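Local coordinates for protein intimin (Escherichia coli, PDB 1F00) that probably mediates adhesion of the bacterium to host cells, its Ig-like domains carrying a C-type lectin-like tip that is thought to bind the receptor, at residues 64-68 and 90-94; 94-99 and 171-177; 116-120 and 220-224; 121-127 and 153-159; 224-228 and 259-263. All coordinates share one frame. Residue numbers count along the deposited sequence, not the author numbering.

Contact 1. Residues 64-68 and 90-94; sequences TLTST and EVEFF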
# COMPACT_ATOMS: atom_id res chain seq x y z
N THR A 64 23.39 -23.96 0.21
CA THR A 64 22.35 -22.94 0.13
C THR A 64 22.06 -22.53 -1.31
O THR A 64 22.92 -22.63 -2.19
CB THR A 64 22.73 -21.67 0.92
OG1 THR A 64 23.98 -21.16 0.44
CG2 THR A 64 22.86 -22.00 2.40
N LEU A 65 20.83 -22.07 -1.55
CA LEU A 65 20.39 -21.66 -2.88
C LEU A 65 19.80 -20.25 -2.84
O LEU A 65 19.04 -19.91 -1.94
CB LEU A 65 19.32 -22.63 -3.39
CG LEU A 65 18.86 -22.68 -4.86
CD1 LEU A 65 17.54 -23.43 -4.92
CD2 LEU A 65 18.66 -21.29 -5.43
N THR A 66 20.16 -19.44 -3.83
CA THR A 66 19.64 -18.07 -3.95
C THR A 66 19.26 -17.88 -5.42
O THR A 66 19.61 -18.71 -6.26
CB THR A 66 20.71 -17.02 -3.58
OG1 THR A 66 21.80 -17.11 -4.50
CG2 THR A 66 21.22 -17.26 -2.17
N SER A 67 18.54 -16.81 -5.73
CA SER A 67 18.13 -16.56 -7.10
C SER A 67 17.89 -15.07 -7.36
O SER A 67 17.48 -14.34 -6.47
CB SER A 67 16.87 -17.35 -7.43
OG SER A 67 16.50 -17.21 -8.78
N THR A 68 18.15 -14.64 -8.60
CA THR A 68 17.94 -13.25 -8.97
C THR A 68 16.65 -13.12 -9.77
O THR A 68 16.20 -12.01 -10.07
CB THR A 68 19.10 -12.70 -9.82
OG1 THR A 68 19.22 -13.45 -11.03
CG2 THR A 68 20.41 -12.78 -9.04
N GLU A 90 10.47 -29.25 -3.91
CA GLU A 90 10.47 -28.09 -4.80
C GLU A 90 10.30 -26.82 -3.98
O GLU A 90 9.61 -26.81 -2.95
CB GLU A 90 9.32 -28.22 -5.80
CG GLU A 90 9.33 -27.21 -6.92
CD GLU A 90 8.14 -27.38 -7.84
OE1 GLU A 90 7.00 -27.15 -7.39
OE2 GLU A 90 8.35 -27.74 -9.02
N VAL A 91 10.94 -25.73 -4.42
CA VAL A 91 10.84 -24.45 -3.72
C VAL A 91 10.54 -23.35 -4.73
O VAL A 91 10.65 -23.56 -5.95
CB VAL A 91 12.17 -24.10 -2.99
CG1 VAL A 91 12.56 -25.24 -2.06
CG2 VAL A 91 13.28 -23.83 -4.01
N GLU A 92 10.16 -22.17 -4.25
CA GLU A 92 9.85 -21.06 -5.14
C GLU A 92 10.45 -19.73 -4.72
O GLU A 92 10.42 -19.36 -3.54
CB GLU A 92 8.33 -20.87 -5.25
CG GLU A 92 7.53 -22.14 -5.47
CD GLU A 92 6.05 -21.86 -5.45
OE1 GLU A 92 5.52 -21.41 -6.49
OE2 GLU A 92 5.42 -22.07 -4.40
N PHE A 93 10.99 -19.01 -5.69
CA PHE A 93 11.54 -17.69 -5.43
C PHE A 93 10.55 -16.68 -5.98
O PHE A 93 9.95 -16.90 -7.04
CB PHE A 93 12.91 -17.52 -6.09
CG PHE A 93 14.00 -18.30 -5.42
CD1 PHE A 93 14.25 -19.63 -5.78
CD2 PHE A 93 14.76 -17.74 -4.40
CE1 PHE A 93 15.23 -20.37 -5.14
CE2 PHE A 93 15.74 -18.47 -3.75
CZ PHE A 93 15.97 -19.79 -4.11
N PHE A 94 10.36 -15.58 -5.26
CA PHE A 94 9.42 -14.56 -5.70
C PHE A 94 10.06 -13.19 -5.73
O PHE A 94 10.95 -12.88 -4.93
CB PHE A 94 8.19 -14.54 -4.78
CG PHE A 94 7.33 -15.78 -4.89
CD1 PHE A 94 6.49 -15.96 -5.98
CD2 PHE A 94 7.36 -16.76 -3.89
CE1 PHE A 94 5.70 -17.11 -6.09
CE2 PHE A 94 6.57 -17.90 -3.99
CZ PHE A 94 5.74 -18.08 -5.10
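Two strands from the two facing sheets of a bacterial Ig-like beta-sandwich meet here mainly through side chains. Strand 60-66 belongs to the sheet that holds strand 21-29, strand 91-94 to the one that holds strand 71-79; their short axes pass 9.5 Å apart at 38°, the spacing of stacked sheets, and no hydrogen bond joins the segments. Phe93 gives up the largest area. Its flat ring suits the narrowing end of the sandwich, where Leu65, Thr66 and Ser67 lie along it and Ala13 of strand 12-14 also touches it. Leu65, apolar and directed into the core, brings CD2 to 3.4 Å from Phe93 CZ, while its CD1 lies 4.4 Å from Val91 CG2; Tyr23 of strand 21-29 packs against both Leu65 and Val91. The backbones draw together along the pair, from 10.0 Å between the CA atoms of Leu65 and Val91 to 6.9 Å between those of Ser67 and Phe93. The small Ser67 fits there: its hydroxyl is satisfied by the carbonyl of Thr69, leaving the methylene for the ring. Ser67 CB sits over the face of Phe93 in a CH-pi contact, 3.7 Å from the ring centroid and 13° off the normal.

Contact 2. Residues 94-99 and 171-177; sequences FTTLTI and DNQTATY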
# COMPACT_ATOMS: atom_id res chain seq x y z
N PHE A 94 10.36 -15.58 -5.26
CA PHE A 94 9.42 -14.56 -5.70
C PHE A 94 10.06 -13.19 -5.73
O PHE A 94 10.95 -12.88 -4.93
CB PHE A 94 8.19 -14.54 -4.78
CG PHE A 94 7.33 -15.78 -4.89
CD1 PHE A 94 6.49 -15.96 -5.98
CD2 PHE A 94 7.36 -16.76 -3.89
CE1 PHE A 94 5.70 -17.11 -6.09
CE2 PHE A 94 6.57 -17.90 -3.99
CZ PHE A 94 5.74 -18.08 -5.10
N THR A 95 9.62 -12.37 -6.67
CA THR A 95 10.12 -11.01 -6.81
C THR A 95 9.88 -10.25 -5.51
O THR A 95 8.99 -10.61 -4.74
CB THR A 95 9.40 -10.28 -7.95
OG1 THR A 95 9.84 -10.81 -9.21
CG2 THR A 95 9.68 -8.78 -7.90
N THR A 96 10.68 -9.23 -5.27
CA THR A 96 10.57 -8.39 -4.08
C THR A 96 9.20 -7.70 -4.04
O THR A 96 8.78 -7.09 -5.03
CB THR A 96 11.63 -7.28 -4.09
OG1 THR A 96 12.93 -7.86 -4.19
CG2 THR A 96 11.55 -6.45 -2.81
N LEU A 97 8.50 -7.82 -2.91
CA LEU A 97 7.20 -7.18 -2.76
C LEU A 97 7.45 -5.68 -2.68
O LEU A 97 8.30 -5.22 -1.92
CB LEU A 97 6.51 -7.68 -1.48
CG LEU A 97 5.06 -7.20 -1.29
CD1 LEU A 97 4.21 -7.59 -2.50
CD2 LEU A 97 4.49 -7.81 -0.01
N THR A 98 6.69 -4.92 -3.45
CA THR A 98 6.86 -3.48 -3.51
C THR A 98 5.54 -2.74 -3.68
O THR A 98 4.60 -3.26 -4.29
CB THR A 98 7.76 -3.10 -4.71
OG1 THR A 98 9.06 -3.70 -4.54
CG2 THR A 98 7.91 -1.60 -4.83
N ILE A 99 5.47 -1.53 -3.15
CA ILE A 99 4.29 -0.70 -3.31
C ILE A 99 4.69 0.40 -4.30
O ILE A 99 5.66 1.13 -4.06
CB ILE A 99 3.82 -0.07 -1.98
CG1 ILE A 99 3.24 -1.16 -1.08
CG2 ILE A 99 2.76 1.00 -2.26
CD1 ILE A 99 2.86 -0.67 0.32
N ASP A 171 3.45 -15.36 0.26
CA ASP A 171 4.71 -16.09 0.18
C ASP A 171 5.57 -15.58 1.33
O ASP A 171 6.75 -15.91 1.45
CB ASP A 171 5.43 -15.85 -1.16
CG ASP A 171 5.71 -14.39 -1.41
OD1 ASP A 171 6.90 -14.02 -1.55
OD2 ASP A 171 4.74 -13.62 -1.47
N ASN A 172 4.95 -14.75 2.17
CA ASN A 172 5.58 -14.17 3.35
C ASN A 172 6.55 -13.01 3.13
O ASN A 172 7.76 -13.14 3.36
CB ASN A 172 6.28 -15.28 4.15
CG ASN A 172 6.91 -14.76 5.42
OD1 ASN A 172 6.24 -14.17 6.26
ND2 ASN A 172 8.22 -14.98 5.56
N GLN A 173 6.02 -11.89 2.67
CA GLN A 173 6.80 -10.68 2.47
C GLN A 173 5.94 -9.51 2.94
O GLN A 173 4.72 -9.64 3.06
CB GLN A 173 7.15 -10.46 0.99
CG GLN A 173 8.25 -11.35 0.44
CD GLN A 173 8.72 -10.87 -0.92
OE1 GLN A 173 9.38 -9.83 -1.03
NE2 GLN A 173 8.38 -11.61 -1.97
N THR A 174 6.59 -8.39 3.21
CA THR A 174 5.90 -7.19 3.66
C THR A 174 6.51 -5.95 3.02
O THR A 174 7.74 -5.81 2.95
CB THR A 174 6.00 -7.02 5.20
OG1 THR A 174 5.41 -8.15 5.86
CG2 THR A 174 5.30 -5.74 5.64
N ALA A 175 5.65 -5.05 2.54
CA ALA A 175 6.09 -3.79 1.95
C ALA A 175 5.22 -2.73 2.61
O ALA A 175 4.05 -2.99 2.89
CB ALA A 175 5.88 -3.78 0.45
N THR A 176 5.77 -1.55 2.86
CA THR A 176 5.00 -0.50 3.53
C THR A 176 5.18 0.89 2.94
O THR A 176 6.26 1.25 2.46
CB THR A 176 5.36 -0.42 5.02
OG1 THR A 176 6.72 0.01 5.15
CG2 THR A 176 5.21 -1.77 5.68
N TYR A 177 4.11 1.66 3.01
CA TYR A 177 4.08 3.04 2.52
C TYR A 177 3.65 3.94 3.67
O TYR A 177 2.65 3.67 4.34
CB TYR A 177 3.09 3.17 1.36
CG TYR A 177 2.80 4.61 1.00
CD1 TYR A 177 1.66 5.25 1.48
CD2 TYR A 177 3.68 5.34 0.21
CE1 TYR A 177 1.41 6.59 1.18
CE2 TYR A 177 3.45 6.68 -0.09
CZ TYR A 177 2.31 7.30 0.41
OH TYR A 177 2.07 8.62 0.14
O HOH W 1 9.54 -5.81 0.74
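The side-chain amide of Gln173 fastens the linker chain to strand 173-179 by behaving like a piece of backbone. Its NE2 donates to Thr95 O at 3.0 Å, and its OE1 accepts from Leu97 N at 2.9 Å, so one group serves both a carbonyl and an amide; glutamine suits the place, since its amide carries both functions on a chain long enough to reach. NE2 also donates to Asp171 OD1 at 2.9 Å, which orients the amide, while the other oxygen of Asp171 is held by Ser169. Water 1 bridges Leu97 O and Thr174 O, donating to each. Apolar packing follows: Leu97 CG lies 3.9 Å from Ala175 CB, Ile99 CG1 is 4.0 Å from the same methyl, and Ile99 CD1 reaches Tyr177 CB at 4.0 Å. The small Ala175 lets the segments approach to 5.5 Å between its CA and that of Thr98. Asn172 and Gln173 form a G1 bulge opposite Ser169, and the whole is a junction between consecutive Ig-like domains of a rod-shaped adhesin.

Contact 3. Residues 116-120 and 220-224; sequences PTVWL and VFKAW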
# COMPACT_ATOMS: atom_id res chain seq x y z
N PRO A 116 -1.62 13.50 -2.33
CA PRO A 116 -1.81 14.95 -2.15
C PRO A 116 -1.55 15.34 -0.70
O PRO A 116 -1.73 14.53 0.21
CB PRO A 116 -3.26 15.17 -2.56
CG PRO A 116 -3.50 14.08 -3.56
CD PRO A 116 -2.83 12.89 -2.91
N THR A 117 -1.14 16.59 -0.48
CA THR A 117 -0.87 17.09 0.87
C THR A 117 -2.07 17.89 1.38
O THR A 117 -2.03 18.47 2.46
CB THR A 117 0.37 17.98 0.90
OG1 THR A 117 0.21 19.07 -0.01
CG2 THR A 117 1.61 17.17 0.53
N VAL A 118 -3.12 17.94 0.56
CA VAL A 118 -4.38 18.60 0.91
C VAL A 118 -5.40 17.48 0.74
O VAL A 118 -5.55 16.92 -0.35
CB VAL A 118 -4.71 19.76 -0.06
CG1 VAL A 118 -6.02 20.41 0.34
CG2 VAL A 118 -3.59 20.78 -0.03
N TRP A 119 -6.08 17.13 1.82
CA TRP A 119 -7.02 16.01 1.75
C TRP A 119 -8.50 16.33 1.85
O TRP A 119 -8.94 16.95 2.82
CB TRP A 119 -6.76 14.99 2.86
CG TRP A 119 -5.41 14.39 2.95
CD1 TRP A 119 -4.38 14.50 2.07
CD2 TRP A 119 -4.95 13.54 4.00
NE1 TRP A 119 -3.30 13.77 2.51
CE2 TRP A 119 -3.62 13.17 3.70
CE3 TRP A 119 -5.53 13.05 5.18
CZ2 TRP A 119 -2.86 12.33 4.53
CZ3 TRP A 119 -4.78 12.22 6.01
CH2 TRP A 119 -3.46 11.87 5.68
N LEU A 120 -9.26 15.89 0.86
CA LEU A 120 -10.70 16.03 0.94
C LEU A 120 -10.98 14.91 1.95
O LEU A 120 -10.53 13.78 1.75
CB LEU A 120 -11.34 15.68 -0.40
CG LEU A 120 -12.87 15.55 -0.42
CD1 LEU A 120 -13.51 16.87 -0.02
CD2 LEU A 120 -13.33 15.13 -1.82
N VAL A 220 -8.45 22.02 -4.11
CA VAL A 220 -8.95 20.75 -3.59
C VAL A 220 -9.49 19.94 -4.77
O VAL A 220 -9.19 18.75 -4.92
CB VAL A 220 -10.08 20.98 -2.57
CG1 VAL A 220 -10.64 19.65 -2.10
CG2 VAL A 220 -9.54 21.78 -1.37
N PHE A 221 -10.31 20.57 -5.61
CA PHE A 221 -10.90 19.92 -6.78
C PHE A 221 -9.77 19.49 -7.73
O PHE A 221 -9.82 18.42 -8.33
CB PHE A 221 -11.84 20.88 -7.50
CG PHE A 221 -12.54 20.27 -8.69
CD1 PHE A 221 -13.74 19.58 -8.52
CD2 PHE A 221 -11.98 20.34 -9.96
CE1 PHE A 221 -14.37 18.97 -9.62
CE2 PHE A 221 -12.61 19.74 -11.06
CZ PHE A 221 -13.80 19.05 -10.89
N LYS A 222 -8.76 20.34 -7.85
CA LYS A 222 -7.61 20.06 -8.72
C LYS A 222 -6.97 18.72 -8.34
O LYS A 222 -6.61 17.91 -9.21
CB LYS A 222 -6.58 21.18 -8.58
CG LYS A 222 -5.36 21.02 -9.47
CD LYS A 222 -4.33 22.12 -9.20
CE LYS A 222 -4.94 23.52 -9.32
NZ LYS A 222 -5.59 23.75 -10.64
N ALA A 223 -6.83 18.48 -7.05
CA ALA A 223 -6.22 17.25 -6.58
C ALA A 223 -7.15 16.04 -6.57
O ALA A 223 -6.74 14.94 -6.95
CB ALA A 223 -5.63 17.46 -5.18
N TRP A 224 -8.39 16.23 -6.14
CA TRP A 224 -9.33 15.12 -6.04
C TRP A 224 -10.43 14.98 -7.09
O TRP A 224 -11.03 13.91 -7.21
CB TRP A 224 -9.99 15.14 -4.65
CG TRP A 224 -8.99 15.06 -3.57
CD1 TRP A 224 -8.37 16.10 -2.93
CD2 TRP A 224 -8.40 13.86 -3.06
NE1 TRP A 224 -7.42 15.62 -2.06
CE2 TRP A 224 -7.41 14.25 -2.12
CE3 TRP A 224 -8.59 12.50 -3.31
CZ2 TRP A 224 -6.63 13.32 -1.43
CZ3 TRP A 224 -7.82 11.57 -2.63
CH2 TRP A 224 -6.85 11.99 -1.70
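Pro116 opens the segment with its ring against the helix: CB lies 4.2 Å from Ala223 CB, whose small methyl admits it, and CG is 3.9 Å from Trp224 CZ2. Its carbonyl is used within the segment, accepting from Trp119 NE1 at 2.9 Å. At Val118 the chain becomes a strand. The side chain points at the helix and CG1 meets Val220 CG2 at 4.1 Å, two beta-branched groups filling the gap, while Val118 O receives the one hydrogen bond across the contact, from Trp224 NE1 at 2.8 Å and 169°. Tryptophan suits the place because its indole can bury a large apolar surface and still satisfy a carbonyl at its edge. Trp119, next in the alternation, directs its CB away from the helix, though its CD1 comes within 4.3 Å of Trp224 CZ2. Leu120 turns back: its CB stands over the five-membered ring of Trp224, 4.0 Å from the centroid in a CH-pi contact, and 4.4 Å from Val220 CG1. The short strand and helix axes cross at -79°, 8.6 Å apart, so a few residues of each can meet. Strand 118-120 is an outer strand of a mixed sheet beside strand 184-190, and helix 214-224 of the C-type lectin-like domain lies across it; Leu157 of strand 154-157 and Ile106 of strand 104-106, from the preceding Ig-like domain, pack on Trp224.

Contact 4. Residues 121-127 and 153-159; sequences QYGQVNL and GQVTLKE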
# COMPACT_ATOMS: atom_id res chain seq x y z
N GLN A 121 -11.67 15.20 3.05
CA GLN A 121 -11.93 14.13 4.01
C GLN A 121 -12.70 13.00 3.35
O GLN A 121 -13.69 13.23 2.65
CB GLN A 121 -12.72 14.63 5.22
CG GLN A 121 -12.73 13.60 6.35
CD GLN A 121 -13.51 14.04 7.59
OE1 GLN A 121 -13.12 13.72 8.71
NE2 GLN A 121 -14.60 14.75 7.39
N TYR A 122 -12.24 11.77 3.58
CA TYR A 122 -12.86 10.58 3.02
C TYR A 122 -12.58 10.44 1.53
O TYR A 122 -13.25 9.69 0.83
CB TYR A 122 -14.36 10.57 3.31
CG TYR A 122 -14.63 10.60 4.81
CD1 TYR A 122 -15.57 11.48 5.35
CD2 TYR A 122 -13.89 9.80 5.68
CE1 TYR A 122 -15.75 11.56 6.74
CE2 TYR A 122 -14.07 9.87 7.06
CZ TYR A 122 -15.00 10.76 7.58
OH TYR A 122 -15.17 10.84 8.94
N GLY A 123 -11.59 11.18 1.05
CA GLY A 123 -11.18 11.06 -0.33
C GLY A 123 -10.55 9.68 -0.38
O GLY A 123 -10.13 9.16 0.66
N GLN A 124 -10.49 9.07 -1.56
CA GLN A 124 -9.93 7.73 -1.68
C GLN A 124 -8.86 7.58 -2.76
O GLN A 124 -8.97 8.17 -3.84
CB GLN A 124 -11.06 6.73 -1.92
CG GLN A 124 -12.07 6.69 -0.78
CD GLN A 124 -13.31 5.92 -1.13
OE1 GLN A 124 -14.03 6.26 -2.08
NE2 GLN A 124 -13.59 4.86 -0.38
N VAL A 125 -7.83 6.79 -2.47
CA VAL A 125 -6.76 6.54 -3.42
C VAL A 125 -6.49 5.04 -3.49
O VAL A 125 -6.75 4.30 -2.54
CB VAL A 125 -5.45 7.27 -3.03
CG1 VAL A 125 -5.71 8.76 -2.92
CG2 VAL A 125 -4.90 6.72 -1.72
N ASN A 126 -5.98 4.58 -4.63
CA ASN A 126 -5.66 3.17 -4.80
C ASN A 126 -4.15 2.95 -4.75
O ASN A 126 -3.41 3.59 -5.49
CB ASN A 126 -6.19 2.62 -6.13
CG ASN A 126 -7.71 2.57 -6.19
OD1 ASN A 126 -8.38 2.23 -5.21
ND2 ASN A 126 -8.27 2.89 -7.35
N LEU A 127 -3.71 2.06 -3.87
CA LEU A 127 -2.29 1.74 -3.77
C LEU A 127 -2.08 0.43 -4.52
O LEU A 127 -2.87 -0.50 -4.37
CB LEU A 127 -1.86 1.54 -2.31
CG LEU A 127 -2.03 2.69 -1.32
CD1 LEU A 127 -1.25 2.38 -0.05
CD2 LEU A 127 -1.54 4.00 -1.92
N GLY A 153 -6.66 -2.69 -1.49
CA GLY A 153 -5.56 -1.75 -1.36
C GLY A 153 -6.06 -0.33 -1.50
O GLY A 153 -5.27 0.61 -1.60
N GLN A 154 -7.37 -0.16 -1.52
CA GLN A 154 -7.93 1.19 -1.63
C GLN A 154 -7.91 1.83 -0.25
O GLN A 154 -8.42 1.27 0.73
CB GLN A 154 -9.35 1.15 -2.17
CG GLN A 154 -9.98 2.52 -2.35
CD GLN A 154 -11.23 2.47 -3.19
OE1 GLN A 154 -11.16 2.40 -4.43
NE2 GLN A 154 -12.38 2.49 -2.54
N VAL A 155 -7.32 3.02 -0.18
CA VAL A 155 -7.21 3.75 1.08
C VAL A 155 -8.19 4.91 1.17
O VAL A 155 -8.44 5.60 0.18
CB VAL A 155 -5.79 4.32 1.26
CG1 VAL A 155 -5.73 5.19 2.53
CG2 VAL A 155 -4.77 3.19 1.33
N THR A 156 -8.75 5.11 2.36
CA THR A 156 -9.66 6.22 2.59
C THR A 156 -9.02 7.11 3.64
O THR A 156 -8.73 6.67 4.75
CB THR A 156 -11.03 5.74 3.11
OG1 THR A 156 -11.64 4.88 2.13
CG2 THR A 156 -11.95 6.92 3.38
N LEU A 157 -8.77 8.37 3.28
CA LEU A 157 -8.15 9.32 4.20
C LEU A 157 -9.21 9.88 5.14
O LEU A 157 -10.26 10.36 4.70
CB LEU A 157 -7.49 10.44 3.39
CG LEU A 157 -6.44 9.93 2.40
CD1 LEU A 157 -5.91 11.08 1.58
CD2 LEU A 157 -5.30 9.24 3.16
N LYS A 158 -8.94 9.85 6.44
CA LYS A 158 -9.93 10.30 7.42
C LYS A 158 -9.57 11.50 8.30
O LYS A 158 -10.36 12.44 8.42
CB LYS A 158 -10.32 9.12 8.30
CG LYS A 158 -10.73 7.91 7.48
CD LYS A 158 -10.66 6.62 8.27
CE LYS A 158 -11.87 6.40 9.13
NZ LYS A 158 -11.80 5.05 9.79
N GLU A 159 -8.39 11.47 8.92
CA GLU A 159 -7.98 12.57 9.79
C GLU A 159 -6.52 12.96 9.60
O GLU A 159 -5.70 12.14 9.17
CB GLU A 159 -8.21 12.19 11.26
CG GLU A 159 -9.65 11.83 11.63
CD GLU A 159 -10.59 13.03 11.65
OE1 GLU A 159 -10.11 14.18 11.67
OE2 GLU A 159 -11.82 12.81 11.67
O HOH W 2 -12.93 10.49 10.78
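Strands 124-130 and 154-157 run antiparallel in an Ig-like domain; the axes of 124-126 and 154-157 pass 4.6 Å apart at 154°. Val125 and Val155 form the hydrogen-bonded pair, with Val125 N to Val155 O at 3.0 Å and Val155 N to Val125 O at 2.7 Å; Gln124 with Thr156 and Asn126 with Gln154 are the flanking non-hydrogen-bonded pairs. The ladder extends through Leu127 N to Gly153 O and Leu157 N to Gly123 O, both 3.1 Å. Gly153 has a positive phi, and a CB there would clash with Leu127 O, requiring glycine. The valines face the core, where Val125 CG2 touches Val155 CB at 3.9 Å and Leu127 CG approaches Val155 CG2 at 3.8 Å. Polar residues occupy the other face: Gln124 NE2 donates to Thr156 OG1 at 3.2 Å, and Asn126 uses its amide on Glu105. Tyr122 N donates to Leu157 O at 2.7 Å, and its ring edge meets Lys158 CG. Water 2 links Tyr122 OH (2.9 Å) to Glu159 OE2 (2.7 Å).

Contact 5. Residues 224-228 and 259-263; sequences WGAAN and DLVKQ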
# COMPACT_ATOMS: atom_id res chain seq x y z
N TRP A 224 -8.39 16.23 -6.14
CA TRP A 224 -9.33 15.12 -6.04
C TRP A 224 -10.43 14.98 -7.09
O TRP A 224 -11.03 13.91 -7.21
CB TRP A 224 -9.99 15.14 -4.65
CG TRP A 224 -8.99 15.06 -3.57
CD1 TRP A 224 -8.37 16.10 -2.93
CD2 TRP A 224 -8.40 13.86 -3.06
NE1 TRP A 224 -7.42 15.62 -2.06
CE2 TRP A 224 -7.41 14.25 -2.12
CE3 TRP A 224 -8.59 12.50 -3.31
CZ2 TRP A 224 -6.63 13.32 -1.43
CZ3 TRP A 224 -7.82 11.57 -2.63
CH2 TRP A 224 -6.85 11.99 -1.70
N GLY A 225 -10.70 16.03 -7.84
CA GLY A 225 -11.76 15.96 -8.83
C GLY A 225 -13.11 16.04 -8.13
O GLY A 225 -13.17 16.24 -6.91
N ALA A 226 -14.20 15.87 -8.88
CA ALA A 226 -15.55 15.93 -8.32
C ALA A 226 -15.70 15.07 -7.05
O ALA A 226 -15.51 13.86 -7.09
CB ALA A 226 -16.57 15.51 -9.37
N ALA A 227 -16.07 15.71 -5.94
CA ALA A 227 -16.22 15.02 -4.67
C ALA A 227 -17.18 13.84 -4.65
O ALA A 227 -16.95 12.86 -3.93
CB ALA A 227 -16.62 16.01 -3.58
N ASN A 228 -18.26 13.91 -5.43
CA ASN A 228 -19.24 12.83 -5.42
C ASN A 228 -18.79 11.55 -6.12
O ASN A 228 -19.60 10.65 -6.36
CB ASN A 228 -20.58 13.31 -5.97
CG ASN A 228 -20.51 13.76 -7.42
OD1 ASN A 228 -21.53 14.00 -8.05
ND2 ASN A 228 -19.30 13.87 -7.95
N ASP A 259 -18.02 25.06 -5.72
CA ASP A 259 -18.70 23.78 -5.63
C ASP A 259 -17.70 22.64 -5.81
O ASP A 259 -17.11 22.49 -6.88
CB ASP A 259 -19.78 23.74 -6.72
CG ASP A 259 -20.80 22.65 -6.51
OD1 ASP A 259 -22.00 22.92 -6.73
OD2 ASP A 259 -20.41 21.52 -6.14
N LEU A 260 -17.52 21.84 -4.76
CA LEU A 260 -16.58 20.73 -4.80
C LEU A 260 -17.00 19.61 -5.75
O LEU A 260 -16.26 18.64 -5.93
CB LEU A 260 -16.34 20.17 -3.39
CG LEU A 260 -15.49 21.09 -2.49
CD1 LEU A 260 -15.39 20.50 -1.09
CD2 LEU A 260 -14.10 21.27 -3.10
N VAL A 261 -18.19 19.73 -6.33
CA VAL A 261 -18.65 18.75 -7.31
C VAL A 261 -18.64 19.38 -8.70
O VAL A 261 -18.03 18.84 -9.63
CB VAL A 261 -20.09 18.24 -7.02
CG1 VAL A 261 -20.61 17.45 -8.23
CG2 VAL A 261 -20.09 17.33 -5.79
N LYS A 262 -19.29 20.53 -8.83
CA LYS A 262 -19.40 21.22 -10.11
C LYS A 262 -18.40 22.35 -10.37
O LYS A 262 -18.46 22.98 -11.43
CB LYS A 262 -20.82 21.79 -10.25
CG LYS A 262 -21.91 20.81 -9.82
CD LYS A 262 -23.31 21.30 -10.17
CE LYS A 262 -23.75 22.48 -9.32
NZ LYS A 262 -25.21 22.74 -9.52
N GLN A 263 -17.47 22.58 -9.44
CA GLN A 263 -16.51 23.68 -9.57
C GLN A 263 -17.43 24.91 -9.49
O GLN A 263 -17.79 25.34 -8.39
CB GLN A 263 -15.77 23.60 -10.92
CG GLN A 263 -14.97 22.31 -11.10
CD GLN A 263 -14.26 22.21 -12.45
OE1 GLN A 263 -13.32 22.95 -12.72
NE2 GLN A 263 -14.73 21.30 -13.29
O HOH W 3 -13.60 18.29 -4.79
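Within the C-type lectin-like domain, the chain leaving helix 214-224 docks against an Asx turn that begins at Asp259. In that turn Asp259 OD2 accepts from Val261 N at 2.9 Å and from Lys262 N at 3.1 Å; aspartate suits the corner because its short side chain places one carboxylate oxygen within reach of both amides. The turn presents Leu260 O, which accepts from Ala227 N at 2.9 Å and 169°, the one direct hydrogen bond between the segments. Water 3 donates to the same carbonyl at 2.9 Å and to Gly225 O at 3.0 Å. Gly225, with phi of 75°, lets the chain break from the helix. The small Ala226 and Ala227 allow a close approach, with Ala226 and Val261 CA atoms 4.3 Å apart: Ala226 CB is 3.6 Å from Val261 O, and Ala227 CB lies 4.2 Å from Leu260 CB. The turn joins strand 254-259 to strand 263-270, and Leu260 reaches Val220 on helix 214-224 and Ile186 and Pro188 on strand 184-190.

In the fold
The five contacts follow the long axis of a rod. Contact 1, in the first Ig-like domain of the fragment, and contact 2, at the junction with the second, share Phe94 and have centres 16 Å apart. Contacts 2 and 4 reach one sheet, through the neighbouring strands 98-99 and 124-130, with centres 21 Å apart. Where the second Ig-like domain meets the lectin-like domain the contacts are closer: contact 3 lies 12 Å from contact 4 and 10 Å from contact 5, centre to centre. Trp224, common to contacts 3 and 5, ties this region together, its CH2 3.5 Å from Leu157 CD1 and its CZ3 3.5 Å from Val125 CG1, both of contact 4. Contacts 1 and 5 stand about 49 Å apart between centres.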